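HMG-CoA Lyase (Bacillus subtilis subsp. subtilis, PDB 1YDO) is of unknown function but belongs to the HMGL-like family of TIM-barrel proteins. Local coordinates at residues 98-103 with 138-143; 174-179 with 202-207; 251-256 with 271-276. One frame throughout, in Å; residues are numbered along the deposited sequence.

Contact 1: 98-103 with 138-143; sequences ACVFMS and TRAYLS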
loop_
_atom_site.group_PDB
_atom_site.type_symbol
_atom_site.label_atom_id
_atom_site.label_comp_id
_atom_site.label_asym_id
_atom_site.label_seq_id
_atom_site.Cartn_x
_atom_site.Cartn_y
_atom_site.Cartn_z
ATOM N N ALA A 98 27.585 12.163 -2.402
ATOM C CA ALA A 98 27.958 11.045 -1.572
ATOM C C ALA A 98 26.956 10.919 -0.446
ATOM O O ALA A 98 26.567 11.913 0.151
ATOM C CB ALA A 98 29.345 11.271 -1.012
ATOM N N CYS A 99 26.530 9.703 -0.142
ATOM C CA CYS A 99 25.566 9.524 0.934
ATOM C C CYS A 99 26.158 8.731 2.071
ATOM O O CYS A 99 26.372 7.530 1.939
ATOM C CB CYS A 99 24.343 8.770 0.423
ATOM S SG CYS A 99 23.701 9.319 -1.172
ATOM N N VAL A 100 26.432 9.379 3.185
ATOM C CA VAL A 100 26.959 8.626 4.303
ATOM C C VAL A 100 25.789 7.924 4.993
ATOM O O VAL A 100 24.629 8.160 4.645
ATOM C CB VAL A 100 27.655 9.535 5.302
ATOM C CG1 VAL A 100 28.923 10.085 4.675
ATOM C CG2 VAL A 100 26.713 10.657 5.729
ATOM N N PHE A 101 26.079 7.065 5.964
ATOM C CA PHE A 101 25.015 6.359 6.650
ATOM C C PHE A 101 25.423 5.832 8.003
ATOM O O PHE A 101 26.605 5.658 8.295
ATOM C CB PHE A 101 24.521 5.177 5.821
ATOM C CG PHE A 101 25.597 4.209 5.445
ATOM C CD1 PHE A 101 26.441 4.478 4.372
ATOM C CD2 PHE A 101 25.800 3.046 6.181
ATOM C CE1 PHE A 101 27.481 3.605 4.036
ATOM C CE2 PHE A 101 26.839 2.162 5.855
ATOM C CZ PHE A 101 27.679 2.444 4.784
HETATM N N MSE A 102 24.415 5.579 8.830
HETATM C CA MSE A 102 24.608 5.033 10.163
HETATM C C MSE A 102 23.249 4.717 10.744
HETATM O O MSE A 102 22.224 5.111 10.199
HETATM C CB MSE A 102 25.335 6.035 11.058
HETATM C CG MSE A 102 24.504 7.231 11.457
HETATM SE SE MSE A 102 25.438 8.336 12.739
HETATM C CE MSE A 102 25.137 7.248 14.331
ATOM N N SER A 103 23.241 4.001 11.857
ATOM C CA SER A 103 21.989 3.648 12.489
ATOM C C SER A 103 21.725 4.462 13.754
ATOM O O SER A 103 22.654 4.844 14.473
ATOM C CB SER A 103 21.983 2.155 12.816
ATOM O OG SER A 103 20.779 1.781 13.471
ATOM N N THR A 138 26.621 16.359 -0.047
ATOM C CA THR A 138 26.479 15.213 0.832
ATOM C C THR A 138 25.064 15.015 1.322
ATOM O O THR A 138 24.284 15.961 1.423
ATOM C CB THR A 138 27.373 15.337 2.066
ATOM O OG1 THR A 138 26.956 16.473 2.842
ATOM C CG2 THR A 138 28.834 15.479 1.651
ATOM N N ARG A 139 24.760 13.766 1.659
ATOM C CA ARG A 139 23.456 13.378 2.157
ATOM C C ARG A 139 23.657 12.274 3.179
ATOM O O ARG A 139 24.484 11.389 2.971
ATOM C CB ARG A 139 22.614 12.857 1.005
ATOM C CG ARG A 139 21.208 12.523 1.381
ATOM C CD ARG A 139 20.626 11.589 0.359
ATOM N NE ARG A 139 19.181 11.521 0.462
ATOM C CZ ARG A 139 18.441 10.585 -0.105
ATOM N NH1 ARG A 139 19.027 9.626 -0.810
ATOM N NH2 ARG A 139 17.122 10.631 0.024
ATOM N N ALA A 140 22.898 12.322 4.272
ATOM C CA ALA A 140 23.004 11.323 5.328
ATOM C C ALA A 140 21.799 10.382 5.344
ATOM O O ALA A 140 20.660 10.791 5.109
ATOM C CB ALA A 140 23.160 12.009 6.689
ATOM N N TYR A 141 22.075 9.119 5.640
ATOM C CA TYR A 141 21.066 8.081 5.693
ATOM C C TYR A 141 20.953 7.560 7.109
ATOM O O TYR A 141 21.682 6.648 7.487
ATOM C CB TYR A 141 21.483 6.930 4.788
ATOM C CG TYR A 141 20.638 6.766 3.560
ATOM C CD1 TYR A 141 19.281 6.492 3.671
ATOM C CD2 TYR A 141 21.196 6.875 2.282
ATOM C CE1 TYR A 141 18.499 6.331 2.554
ATOM C CE2 TYR A 141 20.419 6.711 1.147
ATOM C CZ TYR A 141 19.072 6.441 1.296
ATOM O OH TYR A 141 18.274 6.272 0.198
ATOM N N LEU A 142 20.058 8.127 7.901
ATOM C CA LEU A 142 19.897 7.655 9.270
ATOM C C LEU A 142 18.888 6.504 9.239
ATOM O O LEU A 142 17.741 6.688 8.844
ATOM C CB LEU A 142 19.380 8.795 10.137
ATOM C CG LEU A 142 19.859 8.802 11.582
ATOM C CD1 LEU A 142 19.120 9.895 12.336
ATOM C CD2 LEU A 142 19.615 7.457 12.228
ATOM N N SER A 143 19.300 5.315 9.650
ATOM C CA SER A 143 18.381 4.199 9.605
ATOM C C SER A 143 17.840 3.839 10.967
ATOM O O SER A 143 18.271 4.382 11.983
ATOM C CB SER A 143 19.040 2.974 8.983
ATOM O OG SER A 143 20.135 2.550 9.754
#

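Contact 2: 174-179 with 202-207; sequences LSLGDT and NQIALH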
loop_
_atom_site.group_PDB
_atom_site.type_symbol
_atom_site.label_atom_id
_atom_site.label_comp_id
_atom_site.label_asym_id
_atom_site.label_seq_id
_atom_site.Cartn_x
_atom_site.Cartn_y
_atom_site.Cartn_z
ATOM N N LEU A 174 18.931 14.955 5.423
ATOM C CA LEU A 174 18.971 13.824 6.317
ATOM C C LEU A 174 17.813 12.894 5.959
ATOM O O LEU A 174 16.650 13.209 6.198
ATOM C CB LEU A 174 18.846 14.304 7.750
ATOM C CG LEU A 174 19.439 13.441 8.849
ATOM C CD1 LEU A 174 19.015 14.013 10.188
ATOM C CD2 LEU A 174 18.956 12.010 8.731
ATOM N N SER A 175 18.126 11.738 5.387
ATOM C CA SER A 175 17.081 10.808 4.985
ATOM C C SER A 175 16.792 9.815 6.084
ATOM O O SER A 175 17.612 8.951 6.378
ATOM C CB SER A 175 17.492 10.086 3.698
ATOM O OG SER A 175 16.528 9.149 3.297
ATOM N N LEU A 176 15.615 9.951 6.689
ATOM C CA LEU A 176 15.169 9.063 7.776
ATOM C C LEU A 176 14.528 7.822 7.187
ATOM O O LEU A 176 13.679 7.925 6.316
ATOM C CB LEU A 176 14.136 9.780 8.643
ATOM C CG LEU A 176 14.522 11.206 9.019
ATOM C CD1 LEU A 176 13.355 11.860 9.707
ATOM C CD2 LEU A 176 15.752 11.193 9.901
ATOM N N GLY A 177 14.907 6.653 7.677
ATOM C CA GLY A 177 14.328 5.458 7.119
ATOM C C GLY A 177 13.647 4.489 8.062
ATOM O O GLY A 177 13.922 4.437 9.263
ATOM N N ASP A 178 12.740 3.709 7.482
ATOM C CA ASP A 178 11.989 2.691 8.196
ATOM C C ASP A 178 12.594 1.355 7.802
ATOM O O ASP A 178 12.101 0.673 6.913
ATOM C CB ASP A 178 10.521 2.725 7.776
ATOM C CG ASP A 178 9.667 1.746 8.568
ATOM O OD1 ASP A 178 8.492 1.540 8.196
ATOM O OD2 ASP A 178 10.174 1.187 9.568
ATOM N N THR A 179 13.672 0.988 8.470
ATOM C CA THR A 179 14.343 -0.248 8.153
ATOM C C THR A 179 13.445 -1.478 8.256
ATOM O O THR A 179 13.133 -2.111 7.240
ATOM C CB THR A 179 15.575 -0.431 9.041
ATOM O OG1 THR A 179 16.416 0.715 8.904
ATOM C CG2 THR A 179 16.348 -1.663 8.636
ATOM N N ASN A 202 12.576 21.061 4.364
ATOM C CA ASN A 202 13.186 20.910 3.052
ATOM C C ASN A 202 14.435 20.045 3.079
ATOM O O ASN A 202 14.825 19.466 2.066
ATOM C CB ASN A 202 13.540 22.272 2.466
ATOM C CG ASN A 202 12.329 23.157 2.286
ATOM O OD1 ASN A 202 12.351 24.099 1.490
ATOM N ND2 ASN A 202 11.262 22.869 3.032
ATOM N N GLN A 203 15.075 19.956 4.233
ATOM C CA GLN A 203 16.278 19.155 4.332
ATOM C C GLN A 203 16.042 17.781 4.956
ATOM O O GLN A 203 16.965 17.154 5.475
ATOM C CB GLN A 203 17.349 19.926 5.107
ATOM C CG GLN A 203 17.901 21.111 4.348
ATOM C CD GLN A 203 18.826 21.964 5.187
ATOM O OE1 GLN A 203 19.812 21.477 5.753
ATOM N NE2 GLN A 203 18.513 23.252 5.276
ATOM N N ILE A 204 14.808 17.304 4.891
ATOM C CA ILE A 204 14.492 16.000 5.441
ATOM C C ILE A 204 13.776 15.110 4.431
ATOM O O ILE A 204 12.746 15.488 3.871
ATOM C CB ILE A 204 13.635 16.136 6.706
ATOM C CG1 ILE A 204 14.488 16.694 7.836
ATOM C CG2 ILE A 204 13.066 14.796 7.096
ATOM C CD1 ILE A 204 13.700 17.065 9.074
ATOM N N ALA A 205 14.337 13.927 4.194
ATOM C CA ALA A 205 13.760 12.979 3.256
ATOM C C ALA A 205 13.292 11.733 3.993
ATOM O O ALA A 205 13.726 11.461 5.116
ATOM C CB ALA A 205 14.774 12.610 2.216
ATOM N N LEU A 206 12.409 10.979 3.347
ATOM C CA LEU A 206 11.895 9.769 3.943
ATOM C C LEU A 206 12.101 8.530 3.082
ATOM O O LEU A 206 11.827 8.534 1.888
ATOM C CB LEU A 206 10.418 9.933 4.280
ATOM C CG LEU A 206 10.166 10.805 5.495
ATOM C CD1 LEU A 206 8.671 10.902 5.720
ATOM C CD2 LEU A 206 10.848 10.234 6.724
ATOM N N HIS A 207 12.602 7.471 3.709
ATOM C CA HIS A 207 12.839 6.222 3.031
ATOM C C HIS A 207 11.971 5.170 3.722
ATOM O O HIS A 207 12.373 4.610 4.732
ATOM C CB HIS A 207 14.312 5.848 3.146
ATOM C CG HIS A 207 14.729 4.727 2.227
ATOM N ND1 HIS A 207 16.022 4.261 2.164
ATOM C CD2 HIS A 207 14.020 3.995 1.331
ATOM C CE1 HIS A 207 16.098 3.285 1.264
ATOM N NE2 HIS A 207 14.901 3.104 0.746
#

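Contact 3: 251-256 with 271-276; sequences ATEDIV and EKLLSA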
loop_
_atom_site.group_PDB
_atom_site.type_symbol
_atom_site.label_atom_id
_atom_site.label_comp_id
_atom_site.label_asym_id
_atom_site.label_seq_id
_atom_site.Cartn_x
_atom_site.Cartn_y
_atom_site.Cartn_z
ATOM N N ALA A 251 7.622 0.862 -4.109
ATOM C CA ALA A 251 7.854 0.873 -5.541
ATOM C C ALA A 251 7.793 2.296 -6.073
ATOM O O ALA A 251 6.758 2.948 -5.989
ATOM C CB ALA A 251 6.816 0.025 -6.224
ATOM N N THR A 252 8.898 2.773 -6.630
ATOM C CA THR A 252 8.954 4.121 -7.175
ATOM C C THR A 252 7.747 4.474 -8.027
ATOM O O THR A 252 7.179 5.537 -7.861
ATOM C CB THR A 252 10.201 4.323 -8.037
ATOM O OG1 THR A 252 11.371 4.082 -7.246
ATOM C CG2 THR A 252 10.243 5.740 -8.580
ATOM N N GLU A 253 7.368 3.603 -8.952
ATOM C CA GLU A 253 6.236 3.901 -9.805
ATOM C C GLU A 253 4.956 4.048 -9.003
ATOM O O GLU A 253 4.124 4.895 -9.315
ATOM C CB GLU A 253 6.069 2.836 -10.887
ATOM C CG GLU A 253 6.012 1.412 -10.371
ATOM C CD GLU A 253 7.377 0.837 -10.072
ATOM O OE1 GLU A 253 7.553 -0.395 -10.209
ATOM O OE2 GLU A 253 8.281 1.613 -9.708
ATOM N N ASP A 254 4.784 3.245 -7.962
ATOM C CA ASP A 254 3.580 3.355 -7.142
ATOM C C ASP A 254 3.551 4.720 -6.471
ATOM O O ASP A 254 2.498 5.328 -6.304
ATOM C CB ASP A 254 3.574 2.261 -6.076
ATOM C CG ASP A 254 3.391 0.884 -6.661
ATOM O OD1 ASP A 254 3.721 -0.108 -5.972
ATOM O OD2 ASP A 254 2.907 0.795 -7.813
ATOM N N ILE A 255 4.729 5.181 -6.082
ATOM C CA ILE A 255 4.856 6.462 -5.433
ATOM C C ILE A 255 4.576 7.563 -6.433
ATOM O O ILE A 255 3.840 8.496 -6.140
ATOM C CB ILE A 255 6.257 6.654 -4.867
ATOM C CG1 ILE A 255 6.498 5.621 -3.783
ATOM C CG2 ILE A 255 6.414 8.055 -4.346
ATOM C CD1 ILE A 255 7.830 5.744 -3.149
ATOM N N VAL A 256 5.167 7.450 -7.612
ATOM C CA VAL A 256 4.987 8.448 -8.653
ATOM C C VAL A 256 3.535 8.488 -9.087
ATOM O O VAL A 256 2.982 9.562 -9.306
ATOM C CB VAL A 256 5.848 8.139 -9.892
ATOM C CG1 VAL A 256 5.532 9.116 -10.994
ATOM C CG2 VAL A 256 7.318 8.216 -9.529
ATOM N N GLU A 271 5.163 6.321 -17.426
ATOM C CA GLU A 271 5.196 5.374 -18.531
ATOM C C GLU A 271 6.609 4.809 -18.684
ATOM O O GLU A 271 6.824 3.592 -18.637
ATOM C CB GLU A 271 4.754 6.079 -19.819
ATOM C CG GLU A 271 4.555 5.161 -21.025
ATOM C CD GLU A 271 5.789 5.072 -21.922
ATOM O OE1 GLU A 271 5.789 4.246 -22.873
ATOM O OE2 GLU A 271 6.755 5.837 -21.680
ATOM N N LYS A 272 7.578 5.697 -18.850
ATOM C CA LYS A 272 8.958 5.271 -19.003
ATOM C C LYS A 272 9.419 4.445 -17.810
ATOM O O LYS A 272 9.999 3.372 -17.985
ATOM C CB LYS A 272 9.872 6.489 -19.171
ATOM C CG LYS A 272 9.582 7.318 -20.423
ATOM C CD LYS A 272 10.648 8.395 -20.648
ATOM C CE LYS A 272 10.382 9.210 -21.915
ATOM N NZ LYS A 272 11.495 10.159 -22.233
ATOM N N LEU A 273 9.156 4.944 -16.602
ATOM C CA LEU A 273 9.563 4.252 -15.374
ATOM C C LEU A 273 9.040 2.819 -15.373
ATOM O O LEU A 273 9.793 1.872 -15.153
ATOM C CB LEU A 273 9.023 4.988 -14.147
ATOM C CG LEU A 273 9.504 4.479 -12.794
ATOM C CD1 LEU A 273 10.996 4.693 -12.687
ATOM C CD2 LEU A 273 8.791 5.214 -11.680
ATOM N N LEU A 274 7.743 2.681 -15.620
ATOM C CA LEU A 274 7.101 1.387 -15.653
ATOM C C LEU A 274 7.830 0.467 -16.613
ATOM O O LEU A 274 8.104 -0.697 -16.304
ATOM C CB LEU A 274 5.648 1.545 -16.077
ATOM C CG LEU A 274 4.727 2.048 -14.977
ATOM C CD1 LEU A 274 3.548 2.773 -15.581
ATOM C CD2 LEU A 274 4.259 0.877 -14.130
ATOM N N SER A 275 8.151 0.993 -17.786
ATOM C CA SER A 275 8.858 0.213 -18.784
ATOM C C SER A 275 10.179 -0.256 -18.177
ATOM O O SER A 275 10.562 -1.416 -18.305
ATOM C CB SER A 275 9.103 1.071 -20.034
ATOM O OG SER A 275 9.683 0.303 -21.076
ATOM N N ALA A 276 10.859 0.651 -17.494
ATOM C CA ALA A 276 12.131 0.317 -16.883
ATOM C C ALA A 276 11.979 -0.741 -15.805
ATOM O O ALA A 276 12.839 -1.610 -15.668
ATOM C CB ALA A 276 12.769 1.550 -16.300
#

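Contact 1: 98-103 with 138-143
Ala-98 to Ser-103 and Thr-138 to Ser-143 pair as neighbouring parallel strands of the TIM barrel, residue against residue, with axes 4.4 Å apart at closest and inclined by 24°. The amide N of Arg-139 bonds Ala-98 O at 3.0 Å, and Tyr-141 N bonds Val-100 O at 2.9 Å. In return Met-102 N reaches Tyr-141 O at 3.2 Å, while Val-100 N to Arg-139 O is weak. Ser-143 N closes the ladder on Met-102 O at 3.0 Å.

One face carries Cys-99, Phe-101, Arg-139 and Tyr-141. There Cys-99 CB lies 4.1 Å from Tyr-141 CD2, at the ring edge and near its plane, and Phe-101 CB meets Tyr-141 CB at 3.7 Å before the phenyl ring leads away. The extended chain of Arg-139 passes Cys-99, with CD near SG, on its way to a salt bridge between its guanidinium and Asp-231. On the reverse face Val-100 CG2 packs on Ala-140 CB at 3.9 Å.

The Tyr-141 face looks into the barrel interior, where Glu-46 of strand 44-49 touches the Tyr-141 side chain. The Val-100 face is covered by helix 117-133, through Leu-124 and Val-127.

Contact 2: 174-179 with 202-207
Leu-176 meets Ile-204 and Leu-206 across two neighbouring parallel strands, 174-177 and 204-207, of a beta-alpha-beta unit in the TIM barrel; helix 185-196 makes the connection. The strand axes approach to 4.5 Å at an angle of 30°.

From Leu-176 CB outward, the first neighbour is Leu-206 CD2 at 3.8 Å, a methyl that also lies beside Leu-176 O. With CG anti to the carbonyl carbon (chi1 -46°), the branch point comes to 4.0 Å from Ala-205 O. Beyond it, Leu-176 CD1 touches Ile-204 CG2 at 3.9 Å, the two side chains slanting across one another. One leucine thus spans two residues of the partner strand that share its face.

Ser-175 and Ala-205 hold the reverse face, with CB to CB at 4.0 Å. The Ser-175 hydroxyl finds its polar partner in Asp-231, and the His-207 ring meets those of Tyr-141 and His-209.

Backbone bonds alternate between the strands: Leu-176 N to Ala-205 O at 2.9 Å is answered by His-207 N to Leu-176 O, also 2.9 Å. Past the strand end, Asp-178 N still donates to His-207 O at 2.9 Å.

Contact 3: 251-256 with 271-276
Thr-252, in the first turn of helix 252-261, opens the contact by setting its methyl CG2 3.5 Å from Leu-273 CD2. The two side chains cross at about a right angle, and the short segments run nearly antiparallel, 162° between their directions, with axes 9.8 Å apart at closest. Thr-252 CG2 stands anti to the backbone N, while the hydroxyl OG1 lies on another branch and is hydrogen-bonded to Glu-11 of strand 8-11. The residue therefore divides its work, methyl to helix 270-284 and oxygen to the barrel strand.

Glu-253 follows, and its CA lies nearest to that of Leu-274 across the pair. It presents hydrocarbon to both leucines: CB lies 3.7 Å from Leu-273 CD2, and CG lies 4.2 Å from Leu-274 CD2. A bend at chi2 (-81°) leaves CB and CG beside the leucines, while the carboxylate is held outside the pair, OE1 by Ser-290 OG and OE2 by Gly-235 N.

Val-256, one turn after Thr-252, returns to the same leucine. Its CG2 meets Leu-273 CD2 at 4.0 Å, tip to tip, and Ile-9 of strand 8-11 adjoins both Val-256 and Thr-252. Helix 252-261 thus lies between this barrel strand and helix 270-284.

Leu-273 CD2 is a methyl shared by Thr-252, Glu-253 and Val-256, and the side chain projects toward helix 252-261.

All five touching residues are buried, but the area between the segments is modest at 179 Å². What joins them is apolar contact alone, without hydrogen bond or salt bridge. The two helices therefore meet through the fit of methyls and methylenes, whereas the directional bonds of the buried threonine hydroxyl and glutamate carboxylate tie helix 252-261 to Glu-11, Ser-290 and Gly-235.

How the contacts relate
Contacts 1 and 2 belong to one continuous sheet, in which strands 137-143 and 174-177 are neighbours; their centres are 9 Å apart. Ala-140 O and Ser-175 N, 2.7 Å apart, and Leu-142 N and Ser-175 O, 3.0 Å apart, are probable hydrogen bonds between them. Inside the barrel Tyr-141 CE1 packs 3.3 Å from His-207 ND1, and Asp-231 on strand 229-232 is a polar partner common to both contacts. Contact 3 is a helix pair farther out: its centre is 25 Å from that of contact 1 and 20 Å from that of contact 2, with nearest atoms about 10 and 7 Å away. The three follow one another in series along the chain.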